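Local coordinates for protein N-acetylmuramoyl-L-alanine amidase (Mycolicibacterium smegmatis, PDB 7AGM) that hydrolyses, as a zinc-dependent amidase, the amide bond between N-acetylmuramoyl groups and L-alanine in the peptidoglycan of the cell wall, at residues A[117-122]-A[152-157]; A[27-32]-A[86-91]; A[8-13]-A[96-101]. All blocks are in the same frame, centred on the assembly; numbering follows the deposited sequence. Where two conformers were deposited one is given.

Contact 1 (A[117-122]-A[152-157]); sequences GFHVLY and PPATYI
Phe-118 and the Pro-152 to Ala-154 backbone form the tight part of this contact, a single beta bridge held by two hydrogen bonds. Phe-118 N donates to Pro-152 O at 3.0 Å, in the carbonyl plane, and Ala-154 N donates to Phe-118 O at 2.7 Å, tilted 27° from the Phe-118 carbonyl plane. Chi1 of 74° sets Phe-118 CG between its backbone N and carbonyl carbon, 4.1 Å from Pro-152 O. Pro-153 CA lies 3.9 Å from the ring centroid, a CH-pi contact displaced toward the rim. Gly-117 fits where a beta carbon would collide with Pro-152 O. His-119 is met differently: Ile-157 CG2 sits over the centre of the imidazole, 3.5 Å from its centroid and 8° off the normal. The looser side is bridged by water. One molecule lies in the imidazole plane, 2.7 Å from His-119 ND1, and donates to Gly-117 O and Tyr-156 OH, whose main partner is a hydrogen bond with Asp-109 OD2. Strand 119-123 runs between strands 178-185 and 162-165, pairing His-119 with Glu-182 and Val-120 with Gly-161, while Phe-118 packs on Arg-143 and Leu-146 of helix 134-148.

Contact 2 (A[27-32]-A[86-91]); sequences RQVPTG and PCVDER
Val-29 lays its branched end against the carboxylate of Asp-89, with CB 3.5 Å from Asp-89 OD1. Its CG2 also meets Val-88 CG2 at 3.7 Å, the two valine side chains crossing at about a right angle. Pro-30 extends the apolar flank, its CD 3.5 Å from Asp-89 OD2. At the other end, the Arg-27 chain is bent at chi3, and NH2 lies 3.2 Å from Cys-87 SG. Two waters in the guanidinium plane join this arginine to the aspartate: one accepts from Arg-27 NH2 at 2.7 Å and donates to Asp-89 OD1, the other accepts from Arg-27 NH1 and donates to Asp-89 OD2 at 2.8 Å. Cys-87 is the N-cap of helix 88-98, and its N donates to Glu-90 OE1 at 2.9 Å, a bond from cap residue to third helical residue. The segments themselves are thus joined by packing and water bridges, while the disulfide ties Cys-87 to Cys-39, whose backbone pairs with that of Arg-27. With Arg-27 NH2 still 4.4 Å from Glu-90 OE2, beyond a salt bridge, the arginine probably meets the acidic helix start through solvent and at a distance.

Contact 3 (A[8-13]-A[96-101]); sequences GMIVFL and NSLRPH
His-101 turns the edge of its imidazole to the backbone of Ile-10 and a face to the side chain of Met-9. At the edge, Ile-10 N donates to His-101 ND1 at 3.0 Å with an N-H...N angle of 158°, the donor being 12° out of the ring plane. ND1 is the acceptor, consistent with any N-H proton of the ring being on NE2. A second bond returns from His-101 N to Ile-10 O at 2.8 Å, so His-101 bonds both Ile-10 N and O. Met-9 crosses the histidine side chain at about a right angle. Its CG stands above one face, offset toward the rim, and the bend at chi3 brings CE back to 4.1 Å from the ring centroid, an off-centre CH-pi contact. The apolar half lies beside Leu-98. Chi1 of -169° sets Leu-98 CG anti to its backbone N and 3.6 Å from Ile-10 CG2, the side chains crossing obliquely. Leu-98 CD2 approaches the edge of the Phe-12 ring, 4.1 Å from CD1. Pro-100 CB packs against Ile-10 CG2 at 4.0 Å. Arg-99 leaves helical phi/psi with positive phi, and the chain passes into strand 102-109, where Ala-102 bonds the Ile-10 backbone. Helix 88-98 thus belongs to a beta-alpha-beta crossover from strand 73-76 to parallel strand 102-109, passing over strand 10-15, while Met-9 and His-101 both touch Leu-216 of helix 198-219.

How the contacts relate
Contacts 2 and 3 share helix 88-98: contact 2 fixes its start to the 27-32 segment, and contact 3 packs its end against strand 10-15. Their centres are 19 Å apart, yet they touch where Arg-91 O meets Phe-12 CE2 at 3.8 Å. Contacts 1 and 3 reach the same mixed sheet from opposite sides of the chain's centre, with about 12 Å between nearest atoms. The zinc ion, bound by His-17, Glu-52 and His-107, lies about 9 Å from the side chains of both His-119 in contact 1 and Val-88 in contact 2. Contact 3 is farther back, the Phe-12 side chain being about 10 Å from that of His-107.

Contact 1 (A[117-122]-A[152-157])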
# COMPACT_ATOMS: atom_id res chain seq x y z
N GLY A 117 -9.49 11.65 0.91
CA GLY A 117 -8.96 11.03 2.11
C GLY A 117 -8.47 9.62 1.87
O GLY A 117 -8.57 9.06 0.77
N PHE A 118 -7.91 9.04 2.93
CA PHE A 118 -7.24 7.74 2.87
C PHE A 118 -8.15 6.61 3.33
O PHE A 118 -9.10 6.79 4.10
CB PHE A 118 -5.97 7.74 3.74
CG PHE A 118 -6.25 7.67 5.22
CD1 PHE A 118 -6.45 6.44 5.85
CD2 PHE A 118 -6.33 8.83 5.98
CE1 PHE A 118 -6.73 6.38 7.21
CE2 PHE A 118 -6.61 8.77 7.35
CZ PHE A 118 -6.81 7.53 7.96
N HIS A 119 -7.83 5.40 2.87
CA HIS A 119 -8.37 4.21 3.52
C HIS A 119 -7.32 3.10 3.52
O HIS A 119 -6.49 3.00 2.61
CB HIS A 119 -9.78 3.79 3.03
CG HIS A 119 -9.87 3.42 1.58
ND1 HIS A 119 -9.66 4.31 0.55
CD2 HIS A 119 -10.23 2.25 0.99
CE1 HIS A 119 -9.84 3.70 -0.60
NE2 HIS A 119 -10.19 2.45 -0.37
N VAL A 120 -7.35 2.30 4.58
CA VAL A 120 -6.40 1.22 4.81
C VAL A 120 -7.15 -0.10 4.66
O VAL A 120 -8.09 -0.37 5.41
CB VAL A 120 -5.72 1.31 6.19
CG1 VAL A 120 -4.73 0.15 6.38
CG2 VAL A 120 -5.02 2.66 6.36
N LEU A 121 -6.72 -0.90 3.68
CA LEU A 121 -7.35 -2.18 3.38
C LEU A 121 -6.61 -3.31 4.07
O LEU A 121 -5.38 -3.30 4.17
CB LEU A 121 -7.35 -2.44 1.87
CG LEU A 121 -8.22 -1.59 0.94
CD1 LEU A 121 -7.82 -0.11 0.91
CD2 LEU A 121 -8.18 -2.19 -0.46
N TYR A 122 -7.36 -4.30 4.52
CA TYR A 122 -6.77 -5.50 5.09
C TYR A 122 -7.64 -6.70 4.75
O TYR A 122 -8.85 -6.57 4.56
CB TYR A 122 -6.55 -5.36 6.61
CG TYR A 122 -7.81 -5.11 7.41
CD1 TYR A 122 -8.35 -3.84 7.52
CD2 TYR A 122 -8.46 -6.17 8.06
CE1 TYR A 122 -9.51 -3.62 8.26
CE2 TYR A 122 -9.61 -5.96 8.80
CZ TYR A 122 -10.13 -4.69 8.90
OH TYR A 122 -11.28 -4.53 9.65
N PRO A 152 -7.36 13.34 6.12
CA PRO A 152 -8.68 12.89 6.56
C PRO A 152 -8.92 11.45 6.14
O PRO A 152 -8.50 11.04 5.05
CB PRO A 152 -9.64 13.84 5.84
CG PRO A 152 -8.91 14.28 4.63
CD PRO A 152 -7.45 14.34 5.03
N PRO A 153 -9.57 10.65 6.98
CA PRO A 153 -10.04 9.34 6.51
C PRO A 153 -11.05 9.54 5.40
O PRO A 153 -11.83 10.50 5.41
CB PRO A 153 -10.68 8.72 7.76
CG PRO A 153 -10.93 9.86 8.68
CD PRO A 153 -9.88 10.89 8.39
N ALA A 154 -11.03 8.62 4.43
CA ALA A 154 -11.85 8.74 3.23
C ALA A 154 -13.31 8.94 3.59
O ALA A 154 -13.85 8.27 4.47
CB ALA A 154 -11.72 7.49 2.36
N THR A 155 -13.94 9.86 2.87
CA THR A 155 -15.34 10.21 3.07
C THR A 155 -16.29 9.36 2.24
O THR A 155 -17.51 9.48 2.39
CB THR A 155 -15.56 11.69 2.71
OG1 THR A 155 -15.16 11.91 1.35
CG2 THR A 155 -14.76 12.60 3.63
N TYR A 156 -15.77 8.49 1.37
CA TYR A 156 -16.57 7.84 0.34
C TYR A 156 -16.48 6.32 0.32
O TYR A 156 -17.20 5.70 -0.46
CB TYR A 156 -16.19 8.38 -1.05
CG TYR A 156 -14.76 8.08 -1.46
CD1 TYR A 156 -13.71 8.90 -1.07
CD2 TYR A 156 -14.47 6.97 -2.23
CE1 TYR A 156 -12.40 8.62 -1.44
CE2 TYR A 156 -13.16 6.68 -2.61
CZ TYR A 156 -12.13 7.51 -2.21
OH TYR A 156 -10.84 7.23 -2.57
N ILE A 157 -15.61 5.72 1.13
CA ILE A 157 -15.49 4.27 1.19
C ILE A 157 -14.90 3.92 2.55
O ILE A 157 -14.16 4.72 3.14
CB ILE A 157 -14.62 3.73 0.02
CG1 ILE A 157 -14.58 2.20 0.02
CG2 ILE A 157 -13.21 4.33 0.08
CD1 ILE A 157 -13.88 1.60 -1.17
O HOH W 1 -8.93 6.69 -0.40

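Contact 2 (A[27-32]-A[86-91])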
# COMPACT_ATOMS: atom_id res chain seq x y z
N ARG A 27 -3.35 -11.65 -18.33
CA ARG A 27 -3.31 -13.06 -17.95
C ARG A 27 -3.86 -13.26 -16.55
O ARG A 27 -3.65 -12.44 -15.66
CB ARG A 27 -1.86 -13.57 -18.01
CG ARG A 27 -1.71 -15.04 -17.66
CD ARG A 27 -0.26 -15.48 -17.72
NE ARG A 27 0.59 -14.69 -16.83
CZ ARG A 27 0.80 -14.97 -15.55
NH1 ARG A 27 0.23 -16.03 -15.00
NH2 ARG A 27 1.59 -14.20 -14.81
N GLN A 28 -4.57 -14.37 -16.35
CA GLN A 28 -5.26 -14.63 -15.10
C GLN A 28 -4.32 -15.25 -14.07
O GLN A 28 -3.55 -16.17 -14.38
CB GLN A 28 -6.45 -15.56 -15.34
CG GLN A 28 -7.54 -14.94 -16.18
CD GLN A 28 -8.13 -13.68 -15.55
OE1 GLN A 28 -8.84 -13.75 -14.55
NE2 GLN A 28 -7.82 -12.53 -16.13
N VAL A 29 -4.39 -14.75 -12.84
CA VAL A 29 -3.57 -15.23 -11.73
C VAL A 29 -4.47 -15.50 -10.53
O VAL A 29 -5.54 -14.88 -10.42
CB VAL A 29 -2.43 -14.25 -11.40
CG1 VAL A 29 -1.59 -13.93 -12.63
CG2 VAL A 29 -2.99 -12.97 -10.77
N PRO A 30 -4.10 -16.39 -9.62
CA PRO A 30 -5.00 -16.72 -8.51
C PRO A 30 -5.18 -15.56 -7.55
O PRO A 30 -4.27 -14.75 -7.33
CB PRO A 30 -4.29 -17.89 -7.82
CG PRO A 30 -2.87 -17.76 -8.21
CD PRO A 30 -2.87 -17.20 -9.60
N THR A 31 -6.37 -15.49 -6.96
CA THR A 31 -6.72 -14.46 -6.00
C THR A 31 -6.49 -14.88 -4.56
O THR A 31 -6.46 -14.02 -3.67
CB THR A 31 -8.21 -14.13 -6.11
OG1 THR A 31 -8.99 -15.29 -5.76
CG2 THR A 31 -8.55 -13.69 -7.51
N GLY A 32 -6.36 -16.19 -4.30
CA GLY A 32 -6.26 -16.70 -2.95
C GLY A 32 -7.57 -17.15 -2.36
O GLY A 32 -7.57 -17.74 -1.27
N PRO A 86 5.79 -6.93 -11.58
CA PRO A 86 5.25 -8.28 -11.34
C PRO A 86 3.73 -8.29 -11.20
O PRO A 86 3.11 -7.30 -10.83
CB PRO A 86 5.91 -8.70 -10.02
CG PRO A 86 7.06 -7.76 -9.83
CD PRO A 86 6.63 -6.47 -10.46
N CYS A 87 3.15 -9.45 -11.50
CA CYS A 87 1.72 -9.67 -11.30
C CYS A 87 1.35 -9.60 -9.81
O CYS A 87 2.20 -9.72 -8.92
CB CYS A 87 1.30 -11.04 -11.83
SG CYS A 87 1.64 -11.30 -13.58
N VAL A 88 0.05 -9.45 -9.55
CA VAL A 88 -0.41 -9.26 -8.18
C VAL A 88 -0.14 -10.49 -7.32
O VAL A 88 0.16 -10.36 -6.12
CB VAL A 88 -1.89 -8.82 -8.13
CG1 VAL A 88 -2.05 -7.40 -8.68
CG2 VAL A 88 -2.77 -9.80 -8.87
N ASP A 89 -0.22 -11.69 -7.89
CA ASP A 89 0.13 -12.88 -7.12
C ASP A 89 1.63 -12.95 -6.88
O ASP A 89 2.08 -13.34 -5.78
CB ASP A 89 -0.41 -14.16 -7.78
CG ASP A 89 0.19 -14.42 -9.15
OD1 ASP A 89 0.56 -13.46 -9.86
OD2 ASP A 89 0.24 -15.61 -9.54
N GLU A 90 2.43 -12.55 -7.87
CA GLU A 90 3.88 -12.53 -7.73
C GLU A 90 4.33 -11.55 -6.65
O GLU A 90 5.30 -11.81 -5.93
CB GLU A 90 4.54 -12.21 -9.08
CG GLU A 90 4.32 -13.29 -10.14
CD GLU A 90 4.87 -12.92 -11.53
OE1 GLU A 90 4.94 -11.72 -11.87
OE2 GLU A 90 5.23 -13.85 -12.28
N ARG A 91 3.67 -10.40 -6.54
CA ARG A 91 4.03 -9.45 -5.49
C ARG A 91 3.79 -10.04 -4.10
O ARG A 91 4.59 -9.82 -3.17
CB ARG A 91 3.28 -8.13 -5.68
CG ARG A 91 3.65 -7.41 -6.98
CD ARG A 91 2.78 -6.21 -7.22
NE ARG A 91 3.08 -5.61 -8.52
CZ ARG A 91 3.37 -4.33 -8.74
NH1 ARG A 91 3.40 -3.45 -7.74
NH2 ARG A 91 3.63 -3.91 -9.98
O HOH W 2 2.09 -14.72 -12.16
O HOH W 3 0.38 -17.08 -11.92

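Contact 3 (A[8-13]-A[96-101])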
# COMPACT_ATOMS: atom_id res chain seq x y z
N GLY A 8 16.81 -3.57 12.09
CA GLY A 8 16.98 -4.95 11.68
C GLY A 8 15.70 -5.65 11.27
O GLY A 8 15.76 -6.67 10.59
N MET A 9 14.53 -5.13 11.68
CA MET A 9 13.28 -5.72 11.22
C MET A 9 13.12 -5.48 9.72
O MET A 9 13.77 -4.61 9.13
CB MET A 9 12.11 -5.18 12.03
CG MET A 9 12.20 -5.58 13.51
SD MET A 9 10.84 -4.96 14.53
CE MET A 9 9.58 -6.20 14.27
N ILE A 10 12.24 -6.27 9.10
CA ILE A 10 12.16 -6.37 7.64
C ILE A 10 10.79 -5.88 7.17
O ILE A 10 9.76 -6.39 7.62
CB ILE A 10 12.40 -7.81 7.16
CG1 ILE A 10 13.74 -8.34 7.69
CG2 ILE A 10 12.32 -7.89 5.66
CD1 ILE A 10 13.83 -9.84 7.64
N VAL A 11 10.79 -4.93 6.24
CA VAL A 11 9.57 -4.40 5.64
C VAL A 11 9.64 -4.60 4.14
O VAL A 11 10.62 -4.20 3.49
CB VAL A 11 9.38 -2.90 5.97
CG1 VAL A 11 8.15 -2.34 5.25
CG2 VAL A 11 9.30 -2.68 7.48
N PHE A 12 8.61 -5.22 3.57
CA PHE A 12 8.45 -5.32 2.12
C PHE A 12 7.53 -4.21 1.65
O PHE A 12 6.40 -4.07 2.16
CB PHE A 12 7.89 -6.69 1.73
CG PHE A 12 7.84 -6.91 0.24
CD1 PHE A 12 8.97 -7.32 -0.45
CD2 PHE A 12 6.65 -6.73 -0.47
CE1 PHE A 12 8.93 -7.53 -1.83
CE2 PHE A 12 6.60 -6.95 -1.83
CZ PHE A 12 7.75 -7.35 -2.52
N LEU A 13 8.00 -3.41 0.68
CA LEU A 13 7.28 -2.26 0.16
C LEU A 13 6.83 -2.55 -1.27
O LEU A 13 7.63 -2.99 -2.10
CB LEU A 13 8.16 -1.01 0.17
CG LEU A 13 8.59 -0.54 1.56
CD1 LEU A 13 9.67 0.54 1.45
CD2 LEU A 13 7.38 -0.02 2.35
N ASN A 96 6.18 -12.92 0.65
CA ASN A 96 6.22 -14.11 1.49
C ASN A 96 7.61 -14.73 1.51
O ASN A 96 8.05 -15.25 2.55
CB ASN A 96 5.18 -15.14 1.02
CG ASN A 96 3.76 -14.71 1.36
OD1 ASN A 96 3.52 -14.01 2.34
ND2 ASN A 96 2.80 -15.14 0.54
N SER A 97 8.33 -14.70 0.38
CA SER A 97 9.69 -15.25 0.34
C SER A 97 10.62 -14.56 1.32
O SER A 97 11.63 -15.15 1.75
CB SER A 97 10.28 -15.10 -1.07
OG SER A 97 9.53 -15.83 -2.03
N LEU A 98 10.32 -13.32 1.68
CA LEU A 98 11.15 -12.56 2.58
C LEU A 98 10.79 -12.77 4.04
O LEU A 98 11.56 -12.36 4.92
CB LEU A 98 11.06 -11.08 2.20
CG LEU A 98 12.03 -10.09 2.83
CD1 LEU A 98 13.48 -10.52 2.59
CD2 LEU A 98 11.77 -8.71 2.24
N ARG A 99 9.66 -13.43 4.33
CA ARG A 99 9.14 -13.64 5.68
C ARG A 99 9.27 -12.34 6.49
O ARG A 99 9.89 -12.33 7.56
CB ARG A 99 9.85 -14.80 6.38
CG ARG A 99 10.02 -16.04 5.50
CD ARG A 99 10.59 -17.20 6.29
NE ARG A 99 9.62 -17.63 7.29
CZ ARG A 99 8.74 -18.61 7.11
NH1 ARG A 99 8.73 -19.31 5.98
NH2 ARG A 99 7.88 -18.90 8.07
N PRO A 100 8.72 -11.24 6.00
CA PRO A 100 8.96 -9.94 6.63
C PRO A 100 8.14 -9.76 7.89
O PRO A 100 7.19 -10.49 8.18
CB PRO A 100 8.48 -8.95 5.55
CG PRO A 100 7.39 -9.69 4.86
CD PRO A 100 7.78 -11.14 4.87
N HIS A 101 8.52 -8.73 8.65
CA HIS A 101 7.73 -8.32 9.80
C HIS A 101 6.54 -7.45 9.42
O HIS A 101 5.56 -7.38 10.18
CB HIS A 101 8.62 -7.59 10.81
CG HIS A 101 9.74 -8.43 11.31
ND1 HIS A 101 11.00 -8.39 10.77
CD2 HIS A 101 9.76 -9.40 12.25
CE1 HIS A 101 11.77 -9.27 11.39
NE2 HIS A 101 11.04 -9.89 12.29